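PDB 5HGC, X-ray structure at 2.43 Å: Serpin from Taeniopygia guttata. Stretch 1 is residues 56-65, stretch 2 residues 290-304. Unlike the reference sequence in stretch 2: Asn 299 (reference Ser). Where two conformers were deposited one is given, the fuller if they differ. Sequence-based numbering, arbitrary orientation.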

# COMPACT_ATOMS: atom_id res chain seq x y z
N ALA A 56 -16.91 -5.08 20.69
CA ALA A 56 -15.48 -5.23 20.83
C ALA A 56 -14.85 -5.62 19.50
O ALA A 56 -13.67 -5.28 19.26
N THR A 57 -15.61 -6.32 18.65
CA THR A 57 -15.17 -6.54 17.26
C THR A 57 -14.87 -5.20 16.56
O THR A 57 -13.83 -5.04 15.96
N GLN A 58 -15.79 -4.26 16.70
CA GLN A 58 -15.69 -3.01 16.05
C GLN A 58 -14.57 -2.13 16.63
O GLN A 58 -13.79 -1.51 15.85
N SER A 59 -14.51 -2.06 17.96
CA SER A 59 -13.52 -1.25 18.69
C SER A 59 -12.09 -1.72 18.39
O SER A 59 -11.20 -0.89 18.19
N GLN A 60 -11.88 -3.04 18.33
CA GLN A 60 -10.57 -3.60 17.98
C GLN A 60 -10.15 -3.30 16.55
O GLN A 60 -8.94 -3.11 16.28
N ILE A 61 -11.12 -3.30 15.63
CA ILE A 61 -10.81 -2.96 14.22
C ILE A 61 -10.29 -1.51 14.21
O ILE A 61 -9.20 -1.26 13.74
N LEU A 62 -11.05 -0.59 14.79
CA LEU A 62 -10.73 0.83 14.70
C LEU A 62 -9.46 1.17 15.48
O LEU A 62 -8.64 2.00 15.03
N GLU A 63 -9.25 0.48 16.60
CA GLU A 63 -8.08 0.77 17.40
C GLU A 63 -6.85 0.17 16.76
O GLU A 63 -5.77 0.75 16.80
N GLY A 64 -7.02 -0.98 16.16
CA GLY A 64 -5.89 -1.68 15.56
C GLY A 64 -5.47 -0.91 14.33
O GLY A 64 -4.30 -0.94 13.93
N LEU A 65 -6.44 -0.20 13.74
CA LEU A 65 -6.15 0.74 12.68
C LEU A 65 -5.47 2.05 13.17
O LEU A 65 -5.30 2.96 12.34
N LYS A 290 -1.81 -9.91 15.57
CA LYS A 290 -0.68 -9.33 16.31
C LYS A 290 -0.88 -7.85 16.52
O LYS A 290 -0.38 -7.32 17.49
N MET A 291 -1.61 -7.15 15.65
CA MET A 291 -1.81 -5.71 15.90
C MET A 291 -3.00 -5.39 16.76
O MET A 291 -3.33 -4.21 16.99
N GLY A 292 -3.64 -6.45 17.25
CA GLY A 292 -4.75 -6.33 18.18
C GLY A 292 -6.14 -6.47 17.57
O GLY A 292 -7.13 -6.10 18.21
N ILE A 293 -6.21 -6.99 16.33
CA ILE A 293 -7.51 -7.20 15.68
C ILE A 293 -7.75 -8.70 15.73
O ILE A 293 -7.16 -9.46 14.94
N VAL A 294 -8.63 -9.11 16.64
CA VAL A 294 -8.70 -10.52 17.07
C VAL A 294 -10.06 -11.15 16.81
O VAL A 294 -10.13 -12.13 16.07
N ASP A 295 -11.09 -10.59 17.45
CA ASP A 295 -12.44 -11.15 17.49
C ASP A 295 -13.08 -11.31 16.13
O ASP A 295 -13.86 -12.23 15.94
N VAL A 296 -12.75 -10.40 15.20
CA VAL A 296 -13.29 -10.42 13.85
C VAL A 296 -12.95 -11.72 13.12
O VAL A 296 -13.68 -12.16 12.22
N PHE A 297 -11.84 -12.32 13.52
CA PHE A 297 -11.42 -13.57 12.89
C PHE A 297 -11.98 -14.83 13.59
O PHE A 297 -11.90 -15.94 13.06
N THR A 298 -12.60 -14.64 14.74
CA THR A 298 -12.98 -15.75 15.59
C THR A 298 -14.49 -15.87 15.67
O THR A 298 -15.26 -15.02 15.16
N ASN A 299 -14.92 -16.93 16.34
CA ASN A 299 -16.33 -17.16 16.55
C ASN A 299 -16.90 -16.20 17.57
O ASN A 299 -18.08 -16.24 17.87
N GLN A 300 -16.08 -15.28 18.03
CA GLN A 300 -16.59 -14.29 18.95
C GLN A 300 -16.88 -12.99 18.19
O GLN A 300 -17.30 -12.01 18.81
N ALA A 301 -16.64 -12.98 16.86
CA ALA A 301 -16.96 -11.82 15.98
C ALA A 301 -18.39 -11.40 16.13
O ALA A 301 -19.25 -12.26 16.14
N ASP A 302 -18.64 -10.10 16.30
CA ASP A 302 -19.99 -9.56 16.14
C ASP A 302 -20.00 -8.73 14.84
O ASP A 302 -19.71 -7.50 14.83
N LEU A 303 -20.28 -9.43 13.74
CA LEU A 303 -20.57 -8.78 12.44
C LEU A 303 -22.09 -8.69 12.13
O LEU A 303 -22.53 -8.84 10.96
N SER A 304 -22.89 -8.41 13.17
CA SER A 304 -24.34 -8.49 13.05
C SER A 304 -24.89 -7.38 12.17
O SER A 304 -25.96 -7.55 11.59

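Two polar side chains of the helix, Thr 57 and Gln 60, hold the irregular segment of stretch 2 in place, chiefly by accepting hydrogen bonds from its backbone. Thr 57 points toward that segment in rotamer m, and its OG1 accepts a nearly straight hydrogen bond from the backbone N of Asp 302, 2.9 Å away. Gln 60 also points toward it, with chi1 m and chi2 t, an extended form that carries the amide to the start of the 3-10 segment. There its OE1 receives two hydrogen bonds, from Val 294 N at 2.9 Å and from Asp 295 N at 3.0 Å. Successive NH groups at such a turn lack helical acceptors, and a side-chain carbonyl can serve both. The other half of the amide faces the carboxylate: Gln 60 NE2 makes a weak hydrogen bond to Asp 295 OD1 at 3.3 Å. Glutamine suits this place because one group both accepts and donates. Asp 295, rotamer m and pointing toward the helix, also lies close to Ala 56, with OD2 3.7 Å from Ala 56 CB.

Two waters complete the polar network. Water 1 donates to Thr 57 O and to Gln 60 OE1, each at 3.0 Å, and accepts from Val 296 N at 3.1 Å, so it joins the helix backbone, the glutamine and the 3-10 segment. Water 2 donates to Gln 60 O and Gly 292 O, both at 3.0 Å, bridging two carbonyls that could not bond to each other directly.

Around this network the contact is apolar. The methyl of Thr 57 complements its hydroxyl: CG2 lies 3.7 Å from Val 296 CB and 4.1 Å from Leu 303 CD2. Ile 61 leaves the helix sideways, but its m,t conformation brings its end nearer, placing CG1 4.0 Å from Ile 293 CG2 and CD1 4.0 Å from Val 296 CG2. Branched aliphatic side chains fill this buried space well. Ile 293, also m,t, has its CA-to-CB bond sideways to the helix, and its CG1 lies 3.5 Å from Gln 60 O and 4.0 Å from Gly 64 CA.

That approach depends on Gly 64, since a CB there would point toward stretch 2 and fall 2.5 Å from Ile 293 CG1, a clash. Beside it, Met 291 points toward the helix and sets CE 3.8 Å from Gly 64 O. Gly 292 is glycine for a different reason: its positive phi closes a Schellman motif, and a CB would be jammed against the preceding carbonyl oxygen.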

# COMPACT_ATOMS: atom_id res chain seq x y z
CB ALA A 56 -15.15 -6.26 21.91
CB THR A 57 -16.18 -7.34 16.46
OG1 THR A 57 -16.41 -8.53 17.18
CG2 THR A 57 -15.61 -7.75 15.07
CB GLN A 58 -17.04 -2.32 16.09
CG GLN A 58 -16.91 -0.99 15.46
CD GLN A 58 -18.14 -0.17 15.57
OE1 GLN A 58 -18.41 0.44 16.60
NE2 GLN A 58 -18.87 -0.12 14.49
CB SER A 59 -13.79 -1.27 20.20
OG SER A 59 -13.22 -2.43 20.81
CB GLN A 60 -10.54 -5.11 18.11
CG GLN A 60 -10.45 -5.65 19.51
CD GLN A 60 -10.58 -7.17 19.51
OE1 GLN A 60 -10.48 -7.84 18.46
NE2 GLN A 60 -10.79 -7.73 20.70
CB ILE A 61 -12.00 -3.17 13.24
CG1 ILE A 61 -12.30 -4.67 13.10
CG2 ILE A 61 -11.61 -2.67 11.85
CD1 ILE A 61 -13.67 -4.97 12.53
CB LEU A 62 -11.92 1.72 15.08
CG LEU A 62 -13.16 1.61 14.20
CD1 LEU A 62 -14.23 2.58 14.68
CD2 LEU A 62 -12.84 1.96 12.77
CB GLU A 63 -8.28 0.33 18.84
CG GLU A 63 -9.07 1.38 19.61
CD GLU A 63 -9.47 0.93 21.00
OE1 GLU A 63 -9.20 -0.25 21.36
OE2 GLU A 63 -10.05 1.76 21.73
CB LEU A 65 -7.44 1.02 11.88
CG LEU A 65 -7.94 -0.14 10.97
CD1 LEU A 65 -9.26 0.31 10.31
CD2 LEU A 65 -6.91 -0.70 9.99
CB LYS A 290 0.65 -9.60 15.63
CG LYS A 290 1.15 -11.00 15.83
CD LYS A 290 2.10 -11.44 14.71
CE LYS A 290 2.32 -12.95 14.78
NZ LYS A 290 2.53 -13.65 13.47
CB MET A 291 -1.84 -4.93 14.62
CG MET A 291 -0.47 -4.93 13.98
SD MET A 291 -0.60 -4.25 12.35
CE MET A 291 -0.98 -2.52 12.81
CB ILE A 293 -7.58 -6.68 14.22
CG1 ILE A 293 -7.14 -5.22 14.11
CG2 ILE A 293 -9.00 -6.78 13.71
CD1 ILE A 293 -6.84 -4.80 12.68
CB VAL A 294 -8.31 -10.68 18.58
CG1 VAL A 294 -8.60 -12.11 19.10
CG2 VAL A 294 -6.84 -10.29 18.80
CB ASP A 295 -13.38 -10.26 18.30
CG ASP A 295 -12.96 -10.11 19.77
OD1 ASP A 295 -11.94 -10.73 20.21
OD2 ASP A 295 -13.68 -9.34 20.47
CB VAL A 296 -12.84 -9.17 13.02
CG1 VAL A 296 -11.43 -9.30 12.49
CG2 VAL A 296 -13.82 -8.91 11.89
CB PHE A 297 -9.91 -13.59 12.75
CG PHE A 297 -9.37 -12.44 11.95
CD1 PHE A 297 -9.58 -12.36 10.57
CD2 PHE A 297 -8.62 -11.44 12.58
CE1 PHE A 297 -9.04 -11.32 9.85
CE2 PHE A 297 -8.07 -10.39 11.86
CZ PHE A 297 -8.29 -10.34 10.49
CB THR A 298 -12.38 -15.61 17.02
OG1 THR A 298 -13.00 -14.52 17.73
CG2 THR A 298 -10.86 -15.37 17.00
CB ASN A 299 -16.61 -18.64 16.88
CG ASN A 299 -16.73 -19.50 15.62
OD1 ASN A 299 -16.73 -19.00 14.49
ND2 ASN A 299 -16.83 -20.80 15.82
CB GLN A 300 -15.65 -14.07 20.17
CG GLN A 300 -15.55 -15.27 21.12
CD GLN A 300 -14.57 -16.36 20.62
OE1 GLN A 300 -13.35 -16.12 20.50
NE2 GLN A 300 -15.10 -17.57 20.32
CB ALA A 301 -16.69 -12.16 14.53
CB ASP A 302 -20.39 -8.71 17.33
CG ASP A 302 -21.81 -8.23 17.25
OD1 ASP A 302 -22.47 -8.51 16.22
OD2 ASP A 302 -22.29 -7.59 18.23
CB LEU A 303 -19.75 -9.42 11.31
CG LEU A 303 -18.22 -9.24 11.49
CD1 LEU A 303 -17.49 -9.99 10.41
CD2 LEU A 303 -17.75 -7.78 11.53
CB SER A 304 -25.03 -8.52 14.42
OG SER A 304 -24.84 -7.30 15.12
O HOH W 1 -12.13 -7.49 15.99
O HOH W 2 -7.39 -3.15 18.83